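PDB 6JMB: ofchtiv-allosamidin, which probably hydrolyses the beta-1,4 glycosidic bonds of chitin, as a group IV insect chitinase of glycosyl hydrolase family 18, here held with the inhibitor allosamidin. Local coordinates for residues Y333-N338 against N368-E373; Y232-S235 against P239-K242. One frame throughout, in Å; residues are numbered along the deposited sequence.

Contact 1 (Y333-N338 against N368-E373); sequences YANSFN and NTVLAE
Two neighbouring outer helices of the family 18 TIM barrel, 324-336 and 362-373, meet near their C-terminal ends, where Asn335 reaches across to Val370 and Leu371. Asn335 sits in the last turn of the first helix, and its CG lies anti to its own carbonyl carbon (chi1 -77°), which sends the carboxamide out toward the facing helix. From ND2 a hydrogen bond runs to Val370 O, 3.1 Å away and moderately bent, with an N-H...O angle of 149°. The acceptor lies in the plane of the asparagine amide, but ND2 comes in well above the plane of the Val370 carbonyl. ND2 also bonds Ser375 O, its stronger partner, in the chain just past helix 362-373, so the amide nitrogen grips two backbone oxygens at that helix end. The other amide atom is held by water: one molecule donates to both Asn335 OD1 and Leu371 O, the latter at 2.7 Å. With nitrogen and oxygen each anchored, a flip of the carboxamide is disfavoured. An aspartate here would probably leave the carbonyls of Val370 and Ser375 without their donor and facing a carboxylate oxygen instead.

Helix 324-336 ends just beyond in a Schellman motif, with Asn338 at positive phi, Leu339 N bonded to Ala334 O and Asn338 N to Asn335 O. Apolar carbon flanks the polar bridge: Val370 also packs on Thr328 and Val331, and its CG1 stands 3.9 Å from Asn335 ND2. The Leu371 side chain starts out along the flank of its helix, but its end comes nearer to the asparagine, and CD2 approaches Asn335 OD1 to 3.5 Å.

Contact 2 (Y232-S235 against P239-K242); sequences YWLS and PPEK
Leu234 meets Pro240 through apolar contact, and a single methyl group does the work. CD2 of Leu234 sits over one face of the pyrrolidine ring of Pro240, near its middle, 3.9 Å from Pro240 CA and 4.1 Å from Pro240 CG. The side chain leaves the helix with CG anti to the carbonyl carbon (chi1 -68°); it starts out alongside the loop, and the branch at CG brings CD2 over to the proline. Pro239 contributes backbone, its carbonyl carbon standing 4.4 Å from Leu234 CD2, while its ring packs instead on Ala182 of helix 178-184. No hydrogen bond joins the two segments, and Pro240 has no backbone N-H to offer.

In the TIM barrel this is the tight return from helix 226-235 to strand 243-256, with a short 3-10 turn leading into the strand. Leu234 and its neighbour Trp233 both touch Leu243 at the start of that strand, and Trp233 also packs on Ile188 and Val190, where helix and barrel wall meet.

The polar interactions stay within each segment or go outward. Ser235 OG bonds back to Tyr232 O at 2.9 Å, one turn earlier in the helix, so the hydroxyl folds against its own backbone. Across the 3-10 turn Lys242 N reaches Pro239 O, also at 2.9 Å, closing the two prolines and Glu241 into a compact bend. Lys242 extends almost straight beyond it and gives its NZ to the carbonyl oxygens of Ala182 and Val185, at and just past the end of helix 178-184.

In the fold
Contacts 1 and 2 follow one another along the chain, and their centres are about 16 Å apart. They touch directly: Asn338 O lies 3.5 Å from Pro240 CB, so the turn ending helix 324-336 packs on the turn ahead of strand 243-256. Tyr333 ties them again, its OH bonding Asn227 and Gln231 of helix 226-235. Helices 226-235 and 324-336 both hand over here to barrel strands, while 362-373 is the last helix of the chain. The catalytic pocket of a TIM barrel opens at the C-terminal strand ends, and these strands lead there: 243-256 carries Tyr250 and 341-345 ends at Trp345, and both residues line the allosamizoline and glycan pockets.

Contact 1 (Y333-N338 against N368-E373)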
loop_
_atom_site.group_PDB
_atom_site.type_symbol
_atom_site.label_atom_id
_atom_site.label_comp_id
_atom_site.label_asym_id
_atom_site.label_seq_id
_atom_site.Cartn_x
_atom_site.Cartn_y
_atom_site.Cartn_z
ATOM N N TYR A 333 -11.278 -3.478 -13.182
ATOM C CA TYR A 333 -12.172 -3.853 -12.092
ATOM C C TYR A 333 -12.602 -2.626 -11.293
ATOM O O TYR A 333 -13.792 -2.442 -11.001
ATOM C CB TYR A 333 -11.480 -4.886 -11.194
ATOM C CG TYR A 333 -12.299 -5.264 -9.983
ATOM C CD1 TYR A 333 -12.199 -4.540 -8.801
ATOM C CD2 TYR A 333 -13.186 -6.327 -10.025
ATOM C CE1 TYR A 333 -12.960 -4.864 -7.695
ATOM C CE2 TYR A 333 -13.953 -6.663 -8.917
ATOM C CZ TYR A 333 -13.829 -5.922 -7.755
ATOM O OH TYR A 333 -14.590 -6.230 -6.650
ATOM N N ALA A 334 -11.641 -1.774 -10.924
ATOM C CA ALA A 334 -11.964 -0.568 -10.172
ATOM C C ALA A 334 -12.909 0.332 -10.958
ATOM O O ALA A 334 -13.866 0.882 -10.395
ATOM C CB ALA A 334 -10.678 0.177 -9.811
ATOM N N ASN A 335 -12.660 0.491 -12.262
ATOM C CA ASN A 335 -13.563 1.280 -13.096
ATOM C C ASN A 335 -14.967 0.689 -13.094
ATOM O O ASN A 335 -15.957 1.427 -13.036
ATOM C CB ASN A 335 -13.035 1.332 -14.533
ATOM C CG ASN A 335 -11.880 2.292 -14.705
ATOM O OD1 ASN A 335 -11.649 3.161 -13.866
ATOM N ND2 ASN A 335 -11.160 2.155 -15.819
ATOM N N SER A 336 -15.071 -0.642 -13.150
ATOM C CA SER A 336 -16.383 -1.278 -13.248
ATOM C C SER A 336 -17.223 -1.042 -12.001
ATOM O O SER A 336 -18.456 -1.047 -12.077
ATOM C CB SER A 336 -16.235 -2.772 -13.550
ATOM O OG SER A 336 -15.784 -3.488 -12.413
ATOM N N PHE A 337 -16.592 -0.819 -10.852
ATOM C CA PHE A 337 -17.325 -0.523 -9.629
ATOM C C PHE A 337 -17.292 0.953 -9.256
ATOM O O PHE A 337 -17.669 1.310 -8.133
ATOM C CB PHE A 337 -16.845 -1.419 -8.485
ATOM C CG PHE A 337 -17.353 -2.823 -8.594
ATOM C CD1 PHE A 337 -18.649 -3.127 -8.208
ATOM C CD2 PHE A 337 -16.568 -3.825 -9.144
ATOM C CE1 PHE A 337 -19.142 -4.410 -8.329
ATOM C CE2 PHE A 337 -17.059 -5.117 -9.273
ATOM C CZ PHE A 337 -18.348 -5.409 -8.862
ATOM N N ASN A 338 -16.871 1.820 -10.180
ATOM C CA ASN A 338 -16.894 3.266 -9.968
ATOM C C ASN A 338 -16.112 3.662 -8.719
ATOM O O ASN A 338 -16.495 4.571 -7.985
ATOM C CB ASN A 338 -18.324 3.818 -9.928
ATOM C CG ASN A 338 -18.371 5.326 -10.096
ATOM O OD1 ASN A 338 -17.567 5.906 -10.827
ATOM N ND2 ASN A 338 -19.314 5.969 -9.415
ATOM N N ASN A 368 -2.582 5.197 -14.911
ATOM C CA ASN A 368 -3.087 6.478 -15.393
ATOM C C ASN A 368 -3.853 6.308 -16.700
ATOM O O ASN A 368 -4.911 6.920 -16.891
ATOM C CB ASN A 368 -1.924 7.456 -15.565
ATOM C CG ASN A 368 -1.519 8.114 -14.256
ATOM O OD1 ASN A 368 -2.030 9.175 -13.902
ATOM N ND2 ASN A 368 -0.602 7.486 -13.530
ATOM N N THR A 369 -3.337 5.470 -17.600
ATOM C CA THR A 369 -3.961 5.261 -18.903
ATOM C C THR A 369 -5.326 4.599 -18.761
ATOM O O THR A 369 -6.312 5.048 -19.358
ATOM C CB THR A 369 -3.031 4.402 -19.764
ATOM O OG1 THR A 369 -1.863 5.159 -20.103
ATOM C CG2 THR A 369 -3.725 3.953 -21.037
ATOM N N VAL A 370 -5.410 3.538 -17.958
ATOM C CA VAL A 370 -6.675 2.822 -17.845
ATOM C C VAL A 370 -7.724 3.643 -17.099
ATOM O O VAL A 370 -8.920 3.569 -17.416
ATOM C CB VAL A 370 -6.443 1.427 -17.239
ATOM C CG1 VAL A 370 -7.759 0.668 -17.121
ATOM C CG2 VAL A 370 -5.459 0.650 -18.097
ATOM N N LEU A 371 -7.313 4.445 -16.108
ATOM C CA LEU A 371 -8.261 5.347 -15.457
ATOM C C LEU A 371 -8.764 6.414 -16.422
ATOM O O LEU A 371 -9.955 6.743 -16.425
ATOM C CB LEU A 371 -7.623 6.004 -14.233
ATOM C CG LEU A 371 -7.462 5.122 -12.999
ATOM C CD1 LEU A 371 -6.689 5.875 -11.932
ATOM C CD2 LEU A 371 -8.818 4.705 -12.461
ATOM N N ALA A 372 -7.872 6.977 -17.238
ATOM C CA ALA A 372 -8.289 8.012 -18.180
ATOM C C ALA A 372 -9.214 7.449 -19.248
ATOM O O ALA A 372 -10.195 8.097 -19.635
ATOM C CB ALA A 372 -7.068 8.664 -18.823
ATOM N N GLU A 373 -8.926 6.239 -19.733
ATOM C CA GLU A 373 -9.729 5.658 -20.803
ATOM C C GLU A 373 -11.084 5.162 -20.320
ATOM O O GLU A 373 -12.021 5.076 -21.125
ATOM C CB GLU A 373 -8.943 4.544 -21.498
ATOM C CG GLU A 373 -7.680 5.073 -22.169
ATOM C CD GLU A 373 -6.834 3.995 -22.819
ATOM O OE1 GLU A 373 -7.173 2.798 -22.697
ATOM O OE2 GLU A 373 -5.822 4.359 -23.456
HETATM O O HOH W 1 -12.108 5.810 -15.104
#

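Contact 2 (Y232-S235 against P239-K242)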
loop_
_atom_site.group_PDB
_atom_site.type_symbol
_atom_site.label_atom_id
_atom_site.label_comp_id
_atom_site.label_asym_id
_atom_site.label_seq_id
_atom_site.Cartn_x
_atom_site.Cartn_y
_atom_site.Cartn_z
ATOM N N TYR A 232 -16.534 -6.214 0.357
ATOM C CA TYR A 232 -16.772 -6.055 1.791
ATOM C C TYR A 232 -16.855 -4.578 2.171
ATOM O O TYR A 232 -17.808 -4.146 2.833
ATOM C CB TYR A 232 -15.706 -6.754 2.647
ATOM C CG TYR A 232 -15.890 -6.305 4.078
ATOM C CD1 TYR A 232 -16.973 -6.755 4.819
ATOM C CD2 TYR A 232 -15.050 -5.356 4.653
ATOM C CE1 TYR A 232 -17.198 -6.307 6.103
ATOM C CE2 TYR A 232 -15.268 -4.901 5.944
ATOM C CZ TYR A 232 -16.347 -5.380 6.656
ATOM O OH TYR A 232 -16.574 -4.924 7.933
ATOM N N TRP A 233 -15.861 -3.785 1.760
ATOM C CA TRP A 233 -15.826 -2.383 2.161
ATOM C C TRP A 233 -17.024 -1.621 1.615
ATOM O O TRP A 233 -17.619 -0.802 2.326
ATOM C CB TRP A 233 -14.488 -1.740 1.779
ATOM C CG TRP A 233 -13.424 -2.101 2.775
ATOM C CD1 TRP A 233 -12.628 -3.212 2.768
ATOM C CD2 TRP A 233 -13.081 -1.370 3.961
ATOM N NE1 TRP A 233 -11.802 -3.212 3.874
ATOM C CE2 TRP A 233 -12.060 -2.089 4.615
ATOM C CE3 TRP A 233 -13.533 -0.169 4.524
ATOM C CZ2 TRP A 233 -11.491 -1.654 5.805
ATOM C CZ3 TRP A 233 -12.964 0.265 5.709
ATOM C CH2 TRP A 233 -11.949 -0.473 6.333
ATOM N N LEU A 234 -17.423 -1.899 0.370
ATOM C CA LEU A 234 -18.625 -1.273 -0.172
ATOM C C LEU A 234 -19.855 -1.680 0.631
ATOM O O LEU A 234 -20.684 -0.835 0.997
ATOM C CB LEU A 234 -18.800 -1.655 -1.643
ATOM C CG LEU A 234 -17.776 -1.093 -2.626
ATOM C CD1 LEU A 234 -17.968 -1.723 -4.006
ATOM C CD2 LEU A 234 -17.875 0.418 -2.715
ATOM N N SER A 235 -19.975 -2.972 0.939
ATOM C CA SER A 235 -21.162 -3.463 1.632
ATOM C C SER A 235 -21.231 -2.982 3.075
ATOM O O SER A 235 -22.329 -2.905 3.642
ATOM C CB SER A 235 -21.205 -4.992 1.587
ATOM O OG SER A 235 -20.278 -5.566 2.492
ATOM N N PRO A 239 -18.615 4.507 0.846
ATOM C CA PRO A 239 -19.129 4.875 -0.468
ATOM C C PRO A 239 -18.052 4.685 -1.529
ATOM O O PRO A 239 -16.847 4.796 -1.237
ATOM C CB PRO A 239 -19.508 6.351 -0.307
ATOM C CG PRO A 239 -18.736 6.834 0.861
ATOM C CD PRO A 239 -18.525 5.657 1.764
ATOM N N PRO A 240 -18.449 4.367 -2.762
ATOM C CA PRO A 240 -17.443 4.160 -3.814
ATOM C C PRO A 240 -16.557 5.366 -4.020
ATOM O O PRO A 240 -15.368 5.211 -4.324
ATOM C CB PRO A 240 -18.281 3.859 -5.067
ATOM C CG PRO A 240 -19.643 3.561 -4.583
ATOM C CD PRO A 240 -19.824 4.227 -3.264
ATOM N N GLU A 241 -17.098 6.571 -3.837
ATOM C CA GLU A 241 -16.320 7.787 -4.023
ATOM C C GLU A 241 -15.288 8.002 -2.925
ATOM O O GLU A 241 -14.505 8.955 -3.015
ATOM C CB GLU A 241 -17.251 8.992 -4.148
ATOM C CG GLU A 241 -17.990 9.327 -2.874
ATOM C CD GLU A 241 -19.390 8.737 -2.817
ATOM O OE1 GLU A 241 -19.665 7.727 -3.512
ATOM O OE2 GLU A 241 -20.221 9.289 -2.063
ATOM N N LYS A 242 -15.258 7.145 -1.905
ATOM C CA LYS A 242 -14.213 7.192 -0.895
ATOM C C LYS A 242 -13.363 5.933 -0.852
ATOM O O LYS A 242 -12.474 5.837 0.004
ATOM C CB LYS A 242 -14.798 7.467 0.497
ATOM C CG LYS A 242 -15.272 8.898 0.676
ATOM C CD LYS A 242 -15.586 9.203 2.128
ATOM C CE LYS A 242 -15.943 10.665 2.302
ATOM N NZ LYS A 242 -16.188 10.977 3.733
#